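Local coordinates for protein alkane monooxygenase (Geobacillus thermodenitrificans, PDB 3B9O) that is a TIM-barrel protein of the luciferase-like monooxygenase family that binds flavin mononucleotide, at residues V167-W172 / D427-R432; K50-F55 / G410-K415; R70-R75 / H308-G313. One frame throughout, in Å; residues are numbered along the deposited sequence.

Interaction 1: residues V167-W172 / D427-R432; sequences VCYKLW and DHIAAR
Tyr169 reaches the 427-432 segment with its CG set anti to its own carbonyl carbon (chi1 -63°), which swings the ring off the helix and against Ala430. From the other segment, His428 holds CG anti to its backbone N (chi1 -164°), which places the imidazole by the phenol end of Tyr169, with CE1 nearest to it. Ala430 packs over one face of the tyrosine ring in a CH-pi contact: its CB stands 3.5 Å from the ring centroid and is nearest to CG. The edge of the His428 imidazole is turned toward the face of the Tyr169 ring in an offset edge-to-face pair, planes at 88° and centroids 5.4 Å apart, and its CE1 comes to 3.3 Å from Tyr169 OH. His428 ND1 accepts a bond of 3.1 Å from Ala430 N, which fixes the imidazole relative to the backbone that carries the methyl. Ile429 adds CG1, 4.1 Å from Tyr169 CE1. The polar ends converge on His240, where ND1 is bonded to Tyr169 OH and the backbone O to His428 NE2. The 3-10 turn at 429-432, in the C-terminal tail, thus packs on helix 154-174 beside the end of helix 231-240, while helix 112-125 lies against Val167, Leu171 and Trp172.

Interaction 2: residues K50-F55 / G410-K415; sequences KFDALF and GTYREK
Tyr412 meets Ala53 and Asp52 through the phenol end of its ring, and the apolar part of the contact is small. Ala53 CB lies 3.9 Å from Tyr412 OH and 4.1 Å from Tyr412 CZ, approaching the ring obliquely. Asp52 contributes CB, 4.3 Å from Tyr412 CE1. The tyrosine ring extends from the first turn of its helix because CG is anti to the backbone N (chi1 -177°), which carries the hydroxyl across to the strand.

Polar contact between the segments passes through one water. It accepts from Tyr412 OH at a short 2.5 Å, lying in the plane of the ring at its edge, and donates to Asp52 OD2 at 3.0 Å. Both groups have further partners: Tyr412 OH bonds to Tyr225 OH, while Asp52 forms a salt bridge with Arg404 through OD1 and bonds to His6 through OD2, the oxygen that also takes the water.

Bonds within the 410-415 segment set the start of the helix that presents Tyr412. Thr411 is the N-cap, and with Glu414 it forms a capping box: Glu414 N donates to Thr411 OG1, and Glu414 OE1 takes both Thr411 N and Thr411 OG1, the latter at 2.8 Å through its anti lone pair. Lys415 NZ closes back on Gly410 O and also bonds to Glu408 O.

Helix 412-417 sits at the beginning of barrel strand 53-57, which runs between strands 6-12 and 100-106; Tyr412 also touches Ala100 of the latter.

Interaction 3: residues R70-R75 / H308-G313; sequences RDTAVR and HLAHYG
The short helix 71-75 packs against helix 305-316 through small side chains, both in chain that lies outside the strands of the barrel. Ala310 is the centre of the contact. Its CB, directed toward the other helix, touches Thr72 CG2 at 3.8 Å, methyl to methyl, and also lies 4.1 Å from the backbone N of Ala73. Thr72 CB likewise points across to the partner helix. The threonine's CG2 is the branch set anti to the backbone N, while OG1, at chi1 -60°, stands beside that N; the residue thus offers its apolar branch to Ala310. Ala73 adds its backbone, and its methyl runs alongside the interface rather than into it. With so little bulk between them, the backbones come close: the CA atoms of Ala73 and Ala310 are 5.8 Å apart.

In a TIM barrel the catalytic-end loops follow the strands, and helix 71-75 comes after strand 53-57, whereas helix 305-316 comes after strand 276-285 and helix 289-302. The contact therefore joins excursions from two different parts of the barrel, with no hydrogen bond between the two segments. Each turn is held by its own backbone bonds instead, such as Val74 N to Arg70 O at 2.9 Å and Gly313 N to Leu309 O at 2.9 Å. Nearby, on the chain leading into helix 71-75, Tyr63 touches Ala73 and its ring meets that of His311, and Leu309 touches Tyr66. Leu309 and Tyr312 also reach Met341 of helix 334-341.

Overall arrangement
All three contacts are made by mostly buried residues, Ile429 of interaction 1 being the partly exposed exception, yet their places differ. The centre of interaction 2, which involves a barrel strand, is about 13 Å from the chain's centre; the centres of interactions 1 and 3 are about 21 and 22 Å from it, on opposite sides. Interactions 1 and 2 both fasten the C-terminal tail, to a helix and to a strand respectively, and their nearest atoms are about 7 Å apart. The two use tyrosines, but one relies on ring packing and the other on a small apolar contact and a water bridge. Interaction 3, nested within the loop closed by interaction 2, joins two helices by van der Waals packing.

Interaction 1: residues V167-W172 / D427-R432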
loop_
_atom_site.group_PDB
_atom_site.type_symbol
_atom_site.label_atom_id
_atom_site.label_comp_id
_atom_site.label_asym_id
_atom_site.label_seq_id
_atom_site.Cartn_x
_atom_site.Cartn_y
_atom_site.Cartn_z
ATOM N N VAL A 167 2.762 -18.868 7.870
ATOM C CA VAL A 167 4.222 -19.157 7.894
ATOM C C VAL A 167 5.020 -17.972 8.421
ATOM O O VAL A 167 5.844 -18.135 9.330
ATOM C CB VAL A 167 4.774 -19.564 6.474
ATOM C CG1 VAL A 167 6.279 -19.698 6.484
ATOM C CG2 VAL A 167 4.101 -20.888 5.972
ATOM N N CYS A 168 4.743 -16.778 7.875
ATOM C CA CYS A 168 5.425 -15.555 8.316
ATOM C C CYS A 168 5.136 -15.261 9.778
ATOM O O CYS A 168 6.068 -15.028 10.576
ATOM C CB CYS A 168 5.056 -14.372 7.384
ATOM S SG CYS A 168 5.761 -14.631 5.738
ATOM N N TYR A 169 3.859 -15.337 10.175
ATOM C CA TYR A 169 3.515 -15.140 11.610
ATOM C C TYR A 169 4.285 -16.107 12.526
ATOM O O TYR A 169 4.831 -15.685 13.544
ATOM C CB TYR A 169 2.013 -15.345 11.900
ATOM C CG TYR A 169 1.030 -14.399 11.236
ATOM C CD1 TYR A 169 -0.265 -14.843 10.939
ATOM C CD2 TYR A 169 1.377 -13.069 10.904
ATOM C CE1 TYR A 169 -1.210 -14.013 10.348
ATOM C CE2 TYR A 169 0.423 -12.203 10.306
ATOM C CZ TYR A 169 -0.860 -12.703 10.022
ATOM O OH TYR A 169 -1.802 -11.888 9.453
ATOM N N LYS A 170 4.329 -17.407 12.179
ATOM C CA LYS A 170 5.101 -18.374 13.007
ATOM C C LYS A 170 6.580 -17.995 13.122
ATOM O O LYS A 170 7.120 -17.965 14.204
ATOM C CB LYS A 170 4.971 -19.787 12.469
ATOM C CG LYS A 170 3.552 -20.388 12.664
ATOM C CD LYS A 170 3.382 -21.619 11.757
ATOM C CE LYS A 170 1.950 -22.113 11.939
ATOM N NZ LYS A 170 1.773 -23.465 11.408
ATOM N N LEU A 171 7.212 -17.697 11.997
ATOM C CA LEU A 171 8.604 -17.192 11.982
ATOM C C LEU A 171 8.835 -15.930 12.825
ATOM O O LEU A 171 9.739 -15.850 13.671
ATOM C CB LEU A 171 9.074 -16.981 10.516
ATOM C CG LEU A 171 9.119 -18.246 9.635
ATOM C CD1 LEU A 171 9.356 -17.904 8.171
ATOM C CD2 LEU A 171 10.199 -19.270 10.164
ATOM N N TRP A 172 7.989 -14.941 12.606
ATOM C CA TRP A 172 8.162 -13.640 13.221
ATOM C C TRP A 172 7.826 -13.556 14.705
ATOM O O TRP A 172 8.457 -12.798 15.412
ATOM C CB TRP A 172 7.319 -12.607 12.476
ATOM C CG TRP A 172 7.816 -12.282 11.099
ATOM C CD1 TRP A 172 9.113 -12.259 10.685
ATOM C CD2 TRP A 172 7.026 -11.821 9.992
ATOM N NE1 TRP A 172 9.180 -11.863 9.367
ATOM C CE2 TRP A 172 7.919 -11.563 8.922
ATOM C CE3 TRP A 172 5.641 -11.618 9.791
ATOM C CZ2 TRP A 172 7.474 -11.151 7.654
ATOM C CZ3 TRP A 172 5.193 -11.196 8.549
ATOM C CH2 TRP A 172 6.114 -10.957 7.486
ATOM N N ASP A 427 -5.838 -9.851 20.157
ATOM C CA ASP A 427 -6.969 -10.352 19.349
ATOM C C ASP A 427 -6.668 -10.604 17.868
ATOM O O ASP A 427 -7.498 -11.182 17.144
ATOM C CB ASP A 427 -8.222 -9.495 19.523
ATOM C CG ASP A 427 -8.109 -8.158 18.874
ATOM O OD1 ASP A 427 -9.139 -7.601 18.482
ATOM O OD2 ASP A 427 -7.010 -7.618 18.762
ATOM N N HIS A 428 -5.491 -10.177 17.417
ATOM C CA HIS A 428 -4.987 -10.576 16.096
ATOM C C HIS A 428 -4.633 -12.081 16.021
ATOM O O HIS A 428 -4.073 -12.629 16.956
ATOM C CB HIS A 428 -3.774 -9.721 15.730
ATOM C CG HIS A 428 -3.417 -9.785 14.278
ATOM N ND1 HIS A 428 -2.727 -10.846 13.729
ATOM C CD2 HIS A 428 -3.675 -8.931 13.260
ATOM C CE1 HIS A 428 -2.562 -10.639 12.435
ATOM N NE2 HIS A 428 -3.127 -9.480 12.125
ATOM N N ILE A 429 -4.911 -12.750 14.905
ATOM C CA ILE A 429 -4.648 -14.214 14.797
ATOM C C ILE A 429 -3.159 -14.666 14.939
ATOM O O ILE A 429 -2.866 -15.775 15.415
ATOM C CB ILE A 429 -5.319 -14.833 13.506
ATOM C CG1 ILE A 429 -4.795 -14.166 12.236
ATOM C CG2 ILE A 429 -6.840 -14.657 13.557
ATOM C CD1 ILE A 429 -5.159 -14.916 10.984
ATOM N N ALA A 430 -2.231 -13.813 14.525
ATOM C CA ALA A 430 -0.800 -14.053 14.709
ATOM C C ALA A 430 -0.384 -14.214 16.170
ATOM O O ALA A 430 0.616 -14.872 16.450
ATOM C CB ALA A 430 -0.002 -12.948 14.088
ATOM N N ALA A 431 -1.140 -13.607 17.091
ATOM C CA ALA A 431 -0.837 -13.667 18.516
ATOM C C ALA A 431 -0.878 -15.089 19.070
ATOM O O ALA A 431 -0.241 -15.377 20.113
ATOM C CB ALA A 431 -1.763 -12.759 19.313
ATOM N N ARG A 432 -1.607 -15.956 18.369
ATOM C CA ARG A 432 -1.682 -17.417 18.653
ATOM C C ARG A 432 -0.327 -18.098 18.703
ATOM O O ARG A 432 -0.170 -19.101 19.407
ATOM C CB ARG A 432 -2.522 -18.153 17.593
ATOM C CG ARG A 432 -4.016 -17.992 17.776
ATOM C CD ARG A 432 -4.733 -17.855 16.457
ATOM N NE ARG A 432 -6.021 -17.169 16.621
ATOM C CZ ARG A 432 -7.203 -17.750 16.431
ATOM N NH1 ARG A 432 -7.260 -19.028 16.057
ATOM N NH2 ARG A 432 -8.331 -17.059 16.599
#

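Interaction 2: residues K50-F55 / G410-K415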
loop_
_atom_site.group_PDB
_atom_site.type_symbol
_atom_site.label_atom_id
_atom_site.label_comp_id
_atom_site.label_asym_id
_atom_site.label_seq_id
_atom_site.Cartn_x
_atom_site.Cartn_y
_atom_site.Cartn_z
ATOM N N LYS A 50 5.249 15.724 7.852
ATOM C CA LYS A 50 4.714 14.826 8.920
ATOM C C LYS A 50 3.874 13.641 8.427
ATOM O O LYS A 50 3.051 13.119 9.185
ATOM C CB LYS A 50 3.945 15.596 10.038
ATOM C CG LYS A 50 4.595 16.912 10.425
ATOM C CD LYS A 50 5.890 16.702 11.173
ATOM C CE LYS A 50 6.562 18.060 11.415
ATOM N NZ LYS A 50 7.829 17.850 12.147
ATOM N N PHE A 51 4.080 13.212 7.183
ATOM C CA PHE A 51 3.346 12.059 6.672
ATOM C C PHE A 51 3.557 10.824 7.565
ATOM O O PHE A 51 4.652 10.612 8.023
ATOM C CB PHE A 51 3.834 11.726 5.244
ATOM C CG PHE A 51 3.097 12.473 4.146
ATOM C CD1 PHE A 51 3.100 13.870 4.098
ATOM C CD2 PHE A 51 2.427 11.777 3.145
ATOM C CE1 PHE A 51 2.430 14.555 3.074
ATOM C CE2 PHE A 51 1.788 12.446 2.106
ATOM C CZ PHE A 51 1.800 13.842 2.070
ATOM N N ASP A 52 2.530 10.002 7.782
ATOM C CA ASP A 52 2.736 8.686 8.413
ATOM C C ASP A 52 3.755 7.820 7.657
ATOM O O ASP A 52 4.683 7.247 8.256
ATOM C CB ASP A 52 1.459 7.849 8.435
ATOM C CG ASP A 52 0.431 8.321 9.458
ATOM O OD1 ASP A 52 0.200 9.537 9.557
ATOM O OD2 ASP A 52 -0.225 7.465 10.082
ATOM N N ALA A 53 3.539 7.676 6.356
ATOM C CA ALA A 53 4.318 6.680 5.600
ATOM C C ALA A 53 4.407 6.985 4.113
ATOM O O ALA A 53 3.609 7.787 3.553
ATOM C CB ALA A 53 3.743 5.255 5.841
ATOM N N LEU A 54 5.386 6.336 3.492
ATOM C CA LEU A 54 5.479 6.210 2.052
ATOM C C LEU A 54 4.911 4.845 1.723
ATOM O O LEU A 54 5.426 3.842 2.235
ATOM C CB LEU A 54 6.955 6.228 1.660
ATOM C CG LEU A 54 7.400 6.582 0.236
ATOM C CD1 LEU A 54 8.397 5.674 -0.340
ATOM C CD2 LEU A 54 6.378 7.145 -0.770
ATOM N N PHE A 55 3.876 4.799 0.875
ATOM C CA PHE A 55 3.195 3.537 0.536
ATOM C C PHE A 55 3.578 3.190 -0.900
ATOM O O PHE A 55 3.229 3.913 -1.840
ATOM C CB PHE A 55 1.653 3.690 0.707
ATOM C CG PHE A 55 0.857 2.409 0.505
ATOM C CD1 PHE A 55 0.072 1.902 1.535
ATOM C CD2 PHE A 55 0.862 1.727 -0.706
ATOM C CE1 PHE A 55 -0.700 0.714 1.360
ATOM C CE2 PHE A 55 0.110 0.512 -0.885
ATOM C CZ PHE A 55 -0.676 0.029 0.144
ATOM N N GLY A 410 7.964 6.073 18.700
ATOM C CA GLY A 410 7.788 4.649 18.702
ATOM C C GLY A 410 7.807 4.050 17.304
ATOM O O GLY A 410 8.086 4.711 16.295
ATOM N N THR A 411 7.513 2.769 17.279
ATOM C CA THR A 411 7.353 2.037 16.026
ATOM C C THR A 411 6.155 2.569 15.202
ATOM O O THR A 411 5.293 3.332 15.697
ATOM C CB THR A 411 7.112 0.539 16.340
ATOM O OG1 THR A 411 5.935 0.434 17.137
ATOM C CG2 THR A 411 8.277 -0.076 17.105
ATOM N N TYR A 412 6.090 2.168 13.941
ATOM C CA TYR A 412 4.931 2.526 13.115
ATOM C C TYR A 412 3.632 1.963 13.730
ATOM O O TYR A 412 2.597 2.660 13.758
ATOM C CB TYR A 412 5.152 2.019 11.671
ATOM C CG TYR A 412 4.053 2.379 10.690
ATOM C CD1 TYR A 412 3.385 3.615 10.763
ATOM C CD2 TYR A 412 3.708 1.501 9.656
ATOM C CE1 TYR A 412 2.344 3.937 9.856
ATOM C CE2 TYR A 412 2.692 1.836 8.706
ATOM C CZ TYR A 412 2.033 3.052 8.819
ATOM O OH TYR A 412 1.037 3.377 7.921
ATOM N N ARG A 413 3.653 0.732 14.233
ATOM C CA ARG A 413 2.417 0.210 14.851
ATOM C C ARG A 413 1.940 1.109 16.015
ATOM O O ARG A 413 0.729 1.333 16.208
ATOM C CB ARG A 413 2.534 -1.268 15.278
ATOM C CG ARG A 413 1.216 -1.833 15.925
ATOM C CD ARG A 413 0.818 -3.217 15.414
ATOM N NE ARG A 413 1.973 -3.997 15.488
ATOM C CZ ARG A 413 2.599 -4.786 14.606
ATOM N NH1 ARG A 413 2.185 -5.240 13.418
ATOM N NH2 ARG A 413 3.732 -5.206 15.077
ATOM N N GLU A 414 2.888 1.643 16.768
ATOM C CA GLU A 414 2.536 2.574 17.864
ATOM C C GLU A 414 1.991 3.923 17.367
ATOM O O GLU A 414 1.059 4.470 17.971
ATOM C CB GLU A 414 3.727 2.763 18.776
ATOM C CG GLU A 414 4.030 1.537 19.631
ATOM C CD GLU A 414 5.377 1.658 20.306
ATOM O OE1 GLU A 414 6.412 1.551 19.626
ATOM O OE2 GLU A 414 5.385 1.884 21.532
ATOM N N LYS A 415 2.529 4.423 16.252
ATOM C CA LYS A 415 2.019 5.634 15.593
ATOM C C LYS A 415 0.571 5.433 15.143
ATOM O O LYS A 415 -0.232 6.393 15.115
ATOM C CB LYS A 415 2.928 6.056 14.423
ATOM C CG LYS A 415 4.250 6.605 14.937
ATOM C CD LYS A 415 5.406 6.370 13.953
ATOM C CE LYS A 415 6.533 7.443 14.148
ATOM N NZ LYS A 415 7.270 7.201 15.383
HETATM O O HOH W 1 -0.407 5.398 7.980
#

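Interaction 3: residues R70-R75 / H308-G313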
loop_
_atom_site.group_PDB
_atom_site.type_symbol
_atom_site.label_atom_id
_atom_site.label_comp_id
_atom_site.label_asym_id
_atom_site.label_seq_id
_atom_site.Cartn_x
_atom_site.Cartn_y
_atom_site.Cartn_z
ATOM N N ARG A 70 1.794 -5.957 -24.580
ATOM C CA ARG A 70 2.424 -5.020 -23.661
ATOM C C ARG A 70 2.786 -3.709 -24.338
ATOM O O ARG A 70 3.169 -2.777 -23.662
ATOM C CB ARG A 70 3.703 -5.643 -23.101
ATOM C CG ARG A 70 4.774 -5.862 -24.183
ATOM C CD ARG A 70 6.065 -6.460 -23.629
ATOM N NE ARG A 70 7.061 -6.582 -24.708
ATOM C CZ ARG A 70 7.185 -7.670 -25.464
ATOM N NH1 ARG A 70 6.428 -8.738 -25.200
ATOM N NH2 ARG A 70 8.085 -7.694 -26.447
ATOM N N ASP A 71 2.697 -3.631 -25.665
ATOM C CA ASP A 71 3.260 -2.463 -26.377
ATOM C C ASP A 71 2.744 -1.095 -25.937
ATOM O O ASP A 71 3.513 -0.141 -25.885
ATOM C CB ASP A 71 3.197 -2.594 -27.924
ATOM C CG ASP A 71 4.097 -3.734 -28.468
ATOM O OD1 ASP A 71 4.884 -4.362 -27.719
ATOM O OD2 ASP A 71 3.999 -4.027 -29.673
ATOM N N THR A 72 1.451 -0.976 -25.655
ATOM C CA THR A 72 0.922 0.290 -25.121
ATOM C C THR A 72 1.528 0.628 -23.751
ATOM O O THR A 72 1.968 1.758 -23.520
ATOM C CB THR A 72 -0.617 0.282 -25.014
ATOM O OG1 THR A 72 -1.174 0.065 -26.319
ATOM C CG2 THR A 72 -1.123 1.605 -24.491
ATOM N N ALA A 73 1.553 -0.361 -22.848
ATOM C CA ALA A 73 2.179 -0.173 -21.534
ATOM C C ALA A 73 3.632 0.272 -21.687
ATOM O O ALA A 73 4.080 1.197 -21.004
ATOM C CB ALA A 73 2.087 -1.452 -20.730
ATOM N N VAL A 74 4.364 -0.377 -22.606
ATOM C CA VAL A 74 5.767 -0.043 -22.864
ATOM C C VAL A 74 5.878 1.416 -23.370
ATOM O O VAL A 74 6.645 2.223 -22.817
ATOM C CB VAL A 74 6.480 -1.089 -23.806
ATOM C CG1 VAL A 74 7.835 -0.580 -24.230
ATOM C CG2 VAL A 74 6.641 -2.479 -23.098
ATOM N N ARG A 75 5.081 1.776 -24.389
ATOM C CA ARG A 75 5.150 3.133 -24.991
ATOM C C ARG A 75 4.778 4.255 -24.012
ATOM O O ARG A 75 5.341 5.354 -24.027
ATOM C CB ARG A 75 4.229 3.216 -26.226
ATOM C CG ARG A 75 4.356 4.505 -27.068
ATOM C CD ARG A 75 3.740 4.304 -28.500
ATOM N NE ARG A 75 2.671 3.295 -28.486
ATOM C CZ ARG A 75 2.651 2.141 -29.167
ATOM N NH1 ARG A 75 3.622 1.800 -30.023
ATOM N NH2 ARG A 75 1.618 1.321 -29.005
ATOM N N HIS A 308 -4.145 4.949 -19.781
ATOM C CA HIS A 308 -5.242 4.463 -18.925
ATOM C C HIS A 308 -5.948 3.224 -19.418
ATOM O O HIS A 308 -6.267 2.364 -18.627
ATOM C CB HIS A 308 -6.231 5.568 -18.614
ATOM C CG HIS A 308 -5.594 6.692 -17.873
ATOM N ND1 HIS A 308 -5.378 6.648 -16.519
ATOM C CD2 HIS A 308 -5.049 7.851 -18.307
ATOM C CE1 HIS A 308 -4.774 7.754 -16.136
ATOM N NE2 HIS A 308 -4.560 8.501 -17.204
ATOM N N LEU A 309 -6.165 3.107 -20.726
ATOM C CA LEU A 309 -6.735 1.856 -21.248
ATOM C C LEU A 309 -5.862 0.648 -20.928
ATOM O O LEU A 309 -6.373 -0.428 -20.578
ATOM C CB LEU A 309 -6.993 1.961 -22.760
ATOM C CG LEU A 309 -8.312 2.371 -23.432
ATOM C CD1 LEU A 309 -9.480 2.672 -22.536
ATOM C CD2 LEU A 309 -8.051 3.471 -24.451
ATOM N N ALA A 310 -4.548 0.807 -21.060
ATOM C CA ALA A 310 -3.609 -0.275 -20.742
ATOM C C ALA A 310 -3.727 -0.676 -19.267
ATOM O O ALA A 310 -3.788 -1.875 -18.945
ATOM C CB ALA A 310 -2.144 0.127 -21.102
ATOM N N HIS A 311 -3.817 0.329 -18.394
ATOM C CA HIS A 311 -3.901 0.093 -16.942
ATOM C C HIS A 311 -5.182 -0.638 -16.588
ATOM O O HIS A 311 -5.175 -1.607 -15.842
ATOM C CB HIS A 311 -3.849 1.424 -16.189
ATOM C CG HIS A 311 -3.607 1.277 -14.723
ATOM N ND1 HIS A 311 -3.088 2.289 -13.946
ATOM C CD2 HIS A 311 -3.786 0.222 -13.890
ATOM C CE1 HIS A 311 -2.977 1.873 -12.697
ATOM N NE2 HIS A 311 -3.373 0.617 -12.641
ATOM N N TYR A 312 -6.280 -0.147 -17.146
ATOM C CA TYR A 312 -7.603 -0.737 -16.988
ATOM C C TYR A 312 -7.603 -2.192 -17.423
ATOM O O TYR A 312 -8.164 -3.030 -16.735
ATOM C CB TYR A 312 -8.629 0.080 -17.777
ATOM C CG TYR A 312 -10.061 -0.410 -17.668
ATOM C CD1 TYR A 312 -10.924 0.095 -16.693
ATOM C CD2 TYR A 312 -10.555 -1.390 -18.554
ATOM C CE1 TYR A 312 -12.262 -0.353 -16.607
ATOM C CE2 TYR A 312 -11.858 -1.851 -18.473
ATOM C CZ TYR A 312 -12.707 -1.333 -17.509
ATOM O OH TYR A 312 -14.002 -1.809 -17.468
ATOM N N GLY A 313 -6.994 -2.490 -18.571
ATOM C CA GLY A 313 -6.896 -3.855 -19.063
ATOM C C GLY A 313 -6.233 -4.815 -18.080
ATOM O O GLY A 313 -6.815 -5.837 -17.734
#